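Local coordinates for PDZ domain protein (PDB 4L8N) that is of unknown function but binds magnesium and combines N-terminal and C-terminal PDZ domains with a DUF4136 domain, at residues G13-I18 and V30-I35; E41-K46 and V93-D98; K47-E52 and L81-L86. All blocks are in the same frame, centred on the assembly; numbering follows the deposited sequence.

Interaction 1 (G13-I18 and V30-I35); sequences GFTYDI and VIKSII
Thr15 faces two residues at once, Lys32 and Ser33, where the antiparallel pairing of strands 8-18 and 29-34 slips by one residue: a classic beta bulge. Thr15 O accepts a bond from Lys32 N at 2.9 Å and a weak one from Ser33 N, while Thr15 N is bonded to Ser33 O. The two side chains of the hydrogen-bonded pair share a hydrogen bond, Thr15 OG1 to Ser33 OG, at 2.6 Å.

Lys32 can be traced from root to tip. Lys32 CB lies 3.7 Å from Thr15 OG1. CG turns beside the backbone N (chi1 -72°) and starts towards the carboxylate of Asp17, Lys32 CD comes within 3.4 Å of Asp17 OD2, and Lys32 CE, past a bend at chi3 of -67°, is 3.4 Å from Asp17 OD1. Lys32 NZ ends 3.7 Å from Asp17 OD1, a long salt bridge. Lysine and aspartate cross at about a right angle, with methylenes closer than the ammonium. Asp17 OD2 is engaged by Tyr291 OH and Lys293 NZ. An alanine in place of Lys32 would probably leave Asp17 without its alkyl cover and without one of its positive neighbours.

On the face carrying Phe14, Tyr16 and Ile31, Ile31 CD1 rests over the Phe14 ring, 3.8 Å from its centroid and 23° off the normal, a CH-pi contact backed by Ile51. Tyr16 leans on helix 67-71, across what corresponds, by analogy with other PDZ domains, to the peptide groove; Gly13 and Phe14 probably match the end of the Gly-Leu-Gly-Phe signature. The hairpin therefore has two unlike faces, one closed by aliphatic-aromatic packing, the other by hydroxyls and a long charge pair whose attraction is probably modest.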
# COMPACT_ATOMS: atom_id res chain seq x y z
N GLY A 13 -17.43 -22.84 -23.64
CA GLY A 13 -17.50 -22.93 -22.19
C GLY A 13 -16.41 -22.26 -21.38
O GLY A 13 -16.01 -22.81 -20.35
N PHE A 14 -15.97 -21.07 -21.80
CA PHE A 14 -14.93 -20.32 -21.07
C PHE A 14 -14.93 -18.85 -21.41
O PHE A 14 -15.31 -18.47 -22.52
CB PHE A 14 -13.52 -20.90 -21.34
CG PHE A 14 -13.09 -20.94 -22.78
CD1 PHE A 14 -12.55 -19.82 -23.40
CD2 PHE A 14 -13.16 -22.12 -23.51
CE1 PHE A 14 -12.16 -19.85 -24.74
CE2 PHE A 14 -12.75 -22.17 -24.84
CZ PHE A 14 -12.26 -21.03 -25.46
N THR A 15 -14.42 -18.02 -20.48
CA THR A 15 -14.19 -16.58 -20.66
C THR A 15 -12.67 -16.40 -20.82
O THR A 15 -11.90 -17.18 -20.25
CB THR A 15 -14.77 -15.74 -19.50
OG1 THR A 15 -14.11 -16.04 -18.27
CG2 THR A 15 -16.27 -15.93 -19.33
N TYR A 16 -12.24 -15.42 -21.60
CA TYR A 16 -10.82 -15.19 -21.83
C TYR A 16 -10.47 -13.70 -22.00
O TYR A 16 -11.36 -12.86 -22.19
CB TYR A 16 -10.36 -15.96 -23.09
CG TYR A 16 -10.83 -15.37 -24.40
CD1 TYR A 16 -12.06 -15.75 -24.96
CD2 TYR A 16 -10.05 -14.47 -25.11
CE1 TYR A 16 -12.50 -15.21 -26.16
CE2 TYR A 16 -10.49 -13.90 -26.31
CZ TYR A 16 -11.71 -14.29 -26.84
OH TYR A 16 -12.14 -13.78 -28.04
N ASP A 17 -9.16 -13.42 -22.01
CA ASP A 17 -8.55 -12.13 -22.28
C ASP A 17 -7.55 -12.27 -23.39
O ASP A 17 -7.00 -13.35 -23.58
CB ASP A 17 -7.76 -11.67 -21.04
CG ASP A 17 -8.50 -10.94 -19.95
OD1 ASP A 17 -9.63 -10.45 -20.21
OD2 ASP A 17 -7.93 -10.79 -18.85
N ILE A 18 -7.23 -11.17 -24.08
CA ILE A 18 -6.06 -11.18 -24.96
C ILE A 18 -4.99 -10.61 -24.01
O ILE A 18 -5.05 -9.43 -23.66
CB ILE A 18 -6.23 -10.46 -26.33
CG1 ILE A 18 -7.06 -11.34 -27.29
CG2 ILE A 18 -4.87 -10.15 -26.98
CD1 ILE A 18 -8.47 -10.97 -27.38
N VAL A 30 -5.87 -15.99 -23.14
CA VAL A 30 -5.61 -16.63 -21.85
C VAL A 30 -6.96 -16.84 -21.19
O VAL A 30 -7.69 -15.86 -20.99
CB VAL A 30 -4.60 -15.86 -20.92
CG1 VAL A 30 -4.60 -16.41 -19.49
CG2 VAL A 30 -3.19 -15.86 -21.50
N ILE A 31 -7.28 -18.09 -20.84
CA ILE A 31 -8.54 -18.48 -20.22
C ILE A 31 -8.61 -17.97 -18.79
O ILE A 31 -7.74 -18.30 -17.99
CB ILE A 31 -8.72 -20.02 -20.28
CG1 ILE A 31 -8.34 -20.63 -21.64
CG2 ILE A 31 -10.06 -20.48 -19.73
CD1 ILE A 31 -9.20 -20.45 -22.74
N LYS A 32 -9.69 -17.24 -18.45
CA LYS A 32 -9.95 -16.66 -17.13
C LYS A 32 -10.88 -17.53 -16.27
O LYS A 32 -10.73 -17.56 -15.03
CB LYS A 32 -10.60 -15.28 -17.29
CG LYS A 32 -9.68 -14.18 -17.78
CD LYS A 32 -10.32 -12.81 -17.57
CE LYS A 32 -11.54 -12.55 -18.42
NZ LYS A 32 -12.32 -11.39 -17.89
N SER A 33 -11.90 -18.12 -16.89
CA SER A 33 -12.87 -18.93 -16.17
C SER A 33 -13.50 -19.93 -17.09
O SER A 33 -13.67 -19.66 -18.27
CB SER A 33 -13.95 -18.07 -15.52
OG SER A 33 -14.93 -17.73 -16.48
N ILE A 34 -13.88 -21.08 -16.53
CA ILE A 34 -14.52 -22.17 -17.22
C ILE A 34 -15.97 -22.19 -16.79
O ILE A 34 -16.26 -22.05 -15.60
CB ILE A 34 -13.74 -23.48 -16.92
CG1 ILE A 34 -12.59 -23.65 -17.92
CG2 ILE A 34 -14.61 -24.71 -16.98
CD1 ILE A 34 -11.43 -22.99 -17.56
N ILE A 35 -16.88 -22.34 -17.74
CA ILE A 35 -18.29 -22.37 -17.42
C ILE A 35 -18.67 -23.79 -16.92
O ILE A 35 -18.45 -24.77 -17.62
CB ILE A 35 -19.11 -21.88 -18.63
CG1 ILE A 35 -18.90 -20.36 -18.76
CG2 ILE A 35 -20.61 -22.23 -18.49
CD1 ILE A 35 -18.78 -19.89 -20.09

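Interaction 2 (E41-K46 and V93-D98); sequences EQAGIK and VLVKKD
With chi1 at -56°, Ile45 carries CG1 beside its own backbone N and turns it to Val95, whose CG2 takes the same position on its residue. These two carbons, Ile45 CG1 and Val95 CG2, are 3.7 Å apart, and the side chains meet at about a right angle. Val93 has CG1 anti to its backbone N (chi1 -176°), a setting that brings this methyl to Ile45 CD1, at 3.7 Å, and equally near Ala43 O. The end of the isoleucine therefore lies against both valines, two residues apart on strand 91-101.

The turn that delivers Ile45 is a Schellman motif: Gly44, at a phi of 102°, leaves the short helix 39-43, and Gly44 N bonds back to Glu41 O at 3.1 Å. A beta carbon at this glycine would press on the carbonyl oxygen before it. In PDZ domains a short helix of this kind covers one end of the strand sandwich. Here Ala43 makes the approach with its single methyl, Ala43 CB lying 3.6 Å from Leu94 O and 3.9 Å from Val93 CG1. Beyond the valines, Ile45 also touches Leu81 and Ile83 of strand 78-84 and Ile31 of strand 29-34.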
# COMPACT_ATOMS: atom_id res chain seq x y z
N GLU A 41 -15.26 -27.50 -20.23
CA GLU A 41 -14.94 -28.07 -18.92
C GLU A 41 -14.60 -29.56 -19.04
O GLU A 41 -13.53 -29.99 -18.62
CB GLU A 41 -16.10 -27.87 -17.93
CG GLU A 41 -15.72 -28.24 -16.51
CD GLU A 41 -16.83 -28.18 -15.49
OE1 GLU A 41 -17.77 -29.01 -15.58
OE2 GLU A 41 -16.74 -27.35 -14.56
N GLN A 42 -15.51 -30.32 -19.64
CA GLN A 42 -15.39 -31.75 -19.83
C GLN A 42 -14.15 -32.10 -20.70
O GLN A 42 -13.48 -33.09 -20.42
CB GLN A 42 -16.69 -32.27 -20.45
CG GLN A 42 -16.77 -33.78 -20.64
CD GLN A 42 -17.85 -34.11 -21.63
OE1 GLN A 42 -19.04 -34.23 -21.28
NE2 GLN A 42 -17.47 -34.20 -22.90
N ALA A 43 -13.82 -31.25 -21.71
CA ALA A 43 -12.67 -31.47 -22.62
C ALA A 43 -11.33 -31.27 -21.91
O ALA A 43 -10.29 -31.74 -22.39
CB ALA A 43 -12.77 -30.54 -23.82
N GLY A 44 -11.35 -30.60 -20.75
CA GLY A 44 -10.16 -30.44 -19.95
C GLY A 44 -9.50 -29.09 -20.03
O GLY A 44 -8.34 -28.98 -19.62
N ILE A 45 -10.23 -28.07 -20.53
CA ILE A 45 -9.75 -26.69 -20.55
C ILE A 45 -9.75 -26.20 -19.10
O ILE A 45 -10.75 -26.37 -18.41
CB ILE A 45 -10.57 -25.75 -21.49
CG1 ILE A 45 -10.61 -26.27 -22.94
CG2 ILE A 45 -10.03 -24.29 -21.44
CD1 ILE A 45 -9.34 -26.11 -23.79
N LYS A 46 -8.63 -25.65 -18.65
CA LYS A 46 -8.43 -25.16 -17.28
C LYS A 46 -8.09 -23.67 -17.28
O LYS A 46 -7.60 -23.15 -18.28
CB LYS A 46 -7.28 -25.94 -16.58
CG LYS A 46 -7.43 -27.48 -16.61
CD LYS A 46 -8.36 -28.03 -15.51
CE LYS A 46 -8.63 -29.52 -15.64
NZ LYS A 46 -7.42 -30.34 -15.34
N VAL A 93 -6.58 -30.08 -27.86
CA VAL A 93 -7.85 -30.20 -27.14
C VAL A 93 -9.01 -29.93 -28.12
O VAL A 93 -9.09 -28.82 -28.66
CB VAL A 93 -7.96 -29.29 -25.88
CG1 VAL A 93 -9.28 -29.54 -25.15
CG2 VAL A 93 -6.79 -29.46 -24.92
N LEU A 94 -9.91 -30.92 -28.32
CA LEU A 94 -11.08 -30.69 -29.14
C LEU A 94 -12.25 -30.22 -28.25
O LEU A 94 -12.76 -30.99 -27.42
CB LEU A 94 -11.48 -31.93 -29.95
CG LEU A 94 -12.65 -31.72 -30.92
CD1 LEU A 94 -12.19 -31.00 -32.19
CD2 LEU A 94 -13.28 -33.03 -31.29
N VAL A 95 -12.67 -28.96 -28.44
CA VAL A 95 -13.75 -28.41 -27.62
C VAL A 95 -15.06 -28.41 -28.42
O VAL A 95 -15.18 -27.75 -29.45
CB VAL A 95 -13.38 -27.01 -27.06
CG1 VAL A 95 -14.55 -26.35 -26.33
CG2 VAL A 95 -12.17 -27.10 -26.14
N LYS A 96 -16.06 -29.14 -27.89
CA LYS A 96 -17.40 -29.20 -28.47
C LYS A 96 -18.12 -27.90 -28.08
O LYS A 96 -17.81 -27.31 -27.04
CB LYS A 96 -18.15 -30.47 -28.02
CG LYS A 96 -17.42 -31.77 -28.41
CD LYS A 96 -18.27 -33.04 -28.40
CE LYS A 96 -17.53 -34.17 -29.10
NZ LYS A 96 -18.38 -35.37 -29.33
N LYS A 97 -19.03 -27.42 -28.94
CA LYS A 97 -19.75 -26.18 -28.68
C LYS A 97 -20.98 -26.43 -27.83
O LYS A 97 -21.52 -27.55 -27.81
CB LYS A 97 -20.15 -25.48 -29.99
CG LYS A 97 -19.57 -24.08 -30.15
CD LYS A 97 -20.02 -23.41 -31.45
CE LYS A 97 -19.14 -23.69 -32.65
NZ LYS A 97 -19.69 -23.07 -33.88
N ASP A 98 -21.43 -25.39 -27.13
CA ASP A 98 -22.63 -25.46 -26.32
C ASP A 98 -23.65 -24.55 -26.97
O ASP A 98 -23.49 -23.33 -27.02
CB ASP A 98 -22.35 -25.14 -24.84
CG ASP A 98 -21.35 -26.10 -24.21
OD1 ASP A 98 -21.56 -27.34 -24.32
OD2 ASP A 98 -20.35 -25.61 -23.63

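Interaction 3 (K47-E52 and L81-L86); sequences KYDVIE and LTISNL
Asp49 and Asn85 lie side by side and point the same way, their carboxylate and amide planes 35° apart. The bond between them, Asn85 ND2 to Asp49 OD1 at 2.9 Å, is nearly straight at hydrogen; it leaves in the plane of the amide but reaches the oxygen from above the carboxylate plane. Both groups have second partners that fix their rotation: Asp49 OD2 receives Lys46 N, and Asn85 OD1 receives Ser87 N and Ser88 N. Ile83 crosses Asp49 at about a right angle, with Ile83 CG2 against the carboxylate carbon, Asp49 CG, at 3.5 Å.

Glu52 and Ser84 illustrate a different geometry, tied through one oxygen. A bend at chi2 of -78° folds the glutamate over towards the serine, and Ser84 OG donates to the anti lone pair of Glu52 OE2 at 2.7 Å. The other oxygen, Glu52 OE1, is in a salt bridge with Lys28, so the carboxylate is held through both oxygens.

Ile51 and Ile83 supply the aliphatic packing on their face. These two isoleucines cross obliquely, with Ile51 CG1 3.7 Å from Ile83 CD1, and the tip of Ile51 goes on to Leu81, where Ile51 CD1 and Leu81 CD2 are 4.0 Å apart. Ile31 of strand 29-34 lies against Ile51 as well.

Between the backbones, Val50 and Ser84 form a hydrogen-bonded pair, with Val50 N to Ser84 O at 2.8 Å and Ser84 N to Val50 O at 3.0 Å; Glu52 N bonds to Thr82 O. Ile51 and Ile83 form the next, non-hydrogen-bonded pair. Strands 50-54 and 78-84 are thus neighbours in the antiparallel sheet of the PDZ domain, with the isoleucines packing on one face and the Glu52-Ser84 bond on the other side of the strands.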
# COMPACT_ATOMS: atom_id res chain seq x y z
N LYS A 47 -8.36 -22.98 -16.17
CA LYS A 47 -8.02 -21.58 -15.97
C LYS A 47 -6.54 -21.33 -16.25
O LYS A 47 -5.69 -22.16 -15.88
CB LYS A 47 -8.29 -21.19 -14.50
CG LYS A 47 -9.65 -20.60 -14.18
CD LYS A 47 -9.71 -20.35 -12.65
CE LYS A 47 -10.53 -19.16 -12.25
NZ LYS A 47 -11.99 -19.48 -12.25
N TYR A 48 -6.25 -20.19 -16.90
CA TYR A 48 -4.92 -19.64 -17.21
C TYR A 48 -4.24 -20.41 -18.35
O TYR A 48 -3.10 -20.11 -18.68
CB TYR A 48 -4.03 -19.46 -15.94
CG TYR A 48 -4.82 -18.80 -14.81
CD1 TYR A 48 -5.52 -17.61 -15.03
CD2 TYR A 48 -4.97 -19.43 -13.58
CE1 TYR A 48 -6.35 -17.07 -14.04
CE2 TYR A 48 -5.77 -18.88 -12.58
CZ TYR A 48 -6.45 -17.70 -12.81
OH TYR A 48 -7.24 -17.15 -11.82
N ASP A 49 -5.00 -21.29 -19.04
CA ASP A 49 -4.54 -21.96 -20.25
C ASP A 49 -4.33 -20.91 -21.31
O ASP A 49 -5.08 -19.92 -21.35
CB ASP A 49 -5.57 -23.01 -20.75
CG ASP A 49 -5.43 -24.41 -20.20
OD1 ASP A 49 -4.48 -24.65 -19.42
OD2 ASP A 49 -6.28 -25.27 -20.54
N VAL A 50 -3.30 -21.12 -22.17
CA VAL A 50 -2.96 -20.22 -23.27
C VAL A 50 -3.36 -20.88 -24.59
O VAL A 50 -2.87 -21.96 -24.91
CB VAL A 50 -1.47 -19.82 -23.26
CG1 VAL A 50 -1.11 -19.01 -24.50
CG2 VAL A 50 -1.14 -19.03 -22.00
N ILE A 51 -4.24 -20.21 -25.36
CA ILE A 51 -4.62 -20.70 -26.68
C ILE A 51 -3.49 -20.31 -27.65
O ILE A 51 -3.27 -19.12 -27.93
CB ILE A 51 -6.00 -20.20 -27.16
CG1 ILE A 51 -7.13 -20.59 -26.17
CG2 ILE A 51 -6.28 -20.68 -28.61
CD1 ILE A 51 -8.48 -20.05 -26.51
N GLU A 52 -2.72 -21.31 -28.09
CA GLU A 52 -1.58 -21.10 -28.99
C GLU A 52 -2.04 -21.09 -30.44
O GLU A 52 -1.59 -20.25 -31.22
CB GLU A 52 -0.50 -22.16 -28.76
CG GLU A 52 0.17 -22.09 -27.40
CD GLU A 52 1.21 -21.01 -27.19
OE1 GLU A 52 1.61 -20.35 -28.18
OE2 GLU A 52 1.66 -20.85 -26.03
N LEU A 81 -8.17 -26.99 -30.39
CA LEU A 81 -7.30 -26.00 -29.76
C LEU A 81 -5.94 -26.56 -29.43
O LEU A 81 -5.81 -27.70 -28.98
CB LEU A 81 -8.00 -25.51 -28.48
CG LEU A 81 -8.62 -24.11 -28.47
CD1 LEU A 81 -9.47 -23.83 -29.71
CD2 LEU A 81 -9.45 -23.91 -27.22
N THR A 82 -4.92 -25.76 -29.66
CA THR A 82 -3.55 -26.07 -29.27
C THR A 82 -3.33 -25.24 -28.03
O THR A 82 -3.35 -24.01 -28.11
CB THR A 82 -2.57 -25.79 -30.40
OG1 THR A 82 -2.92 -26.60 -31.53
CG2 THR A 82 -1.12 -26.03 -29.99
N ILE A 83 -3.22 -25.91 -26.88
CA ILE A 83 -3.08 -25.25 -25.59
C ILE A 83 -1.67 -25.39 -25.02
O ILE A 83 -1.01 -26.40 -25.25
CB ILE A 83 -4.14 -25.82 -24.59
CG1 ILE A 83 -5.62 -25.55 -25.02
CG2 ILE A 83 -3.88 -25.37 -23.15
CD1 ILE A 83 -6.09 -24.05 -25.18
N SER A 84 -1.26 -24.39 -24.24
CA SER A 84 -0.07 -24.43 -23.41
C SER A 84 -0.43 -23.91 -22.00
O SER A 84 -1.29 -23.03 -21.83
CB SER A 84 1.10 -23.66 -24.03
OG SER A 84 1.08 -22.27 -23.80
N ASN A 85 0.21 -24.51 -21.00
CA ASN A 85 0.09 -24.16 -19.59
C ASN A 85 1.37 -24.62 -18.85
O ASN A 85 2.38 -24.95 -19.49
CB ASN A 85 -1.17 -24.77 -18.97
CG ASN A 85 -1.29 -26.24 -19.16
OD1 ASN A 85 -0.32 -26.98 -19.12
ND2 ASN A 85 -2.49 -26.70 -19.43
N LEU A 86 1.33 -24.66 -17.52
CA LEU A 86 2.46 -25.05 -16.68
C LEU A 86 2.65 -26.59 -16.62
O LEU A 86 3.73 -27.04 -16.26
CB LEU A 86 2.30 -24.44 -15.27
CG LEU A 86 2.25 -22.89 -15.20
CD1 LEU A 86 1.99 -22.42 -13.76
CD2 LEU A 86 3.52 -22.26 -15.73

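Overall arrangement
From the N terminus, interaction 1 closes first, folding strands 8-18 and 29-34 into a hairpin before the other contacts open. The chain then runs through helix 39-43, where interaction 2 opens; it is completed only when strand 91-101 returns. Nested within that long loop is interaction 3, which joins strands 50-54 and 78-84. All three reach the same antiparallel sheet, interactions 1 and 3 as strand pairs and interaction 2 by laying the helix and its exit turn on a strand. Ile31 is hydrogen-bonded through its backbone to Tyr48 and Asp49, linking interactions 1 and 3. The backbone bond between Leu81 and Val93 links 3 to 2, and Ile34 packs on Ile45 and Glu41 to tie 1 to 2.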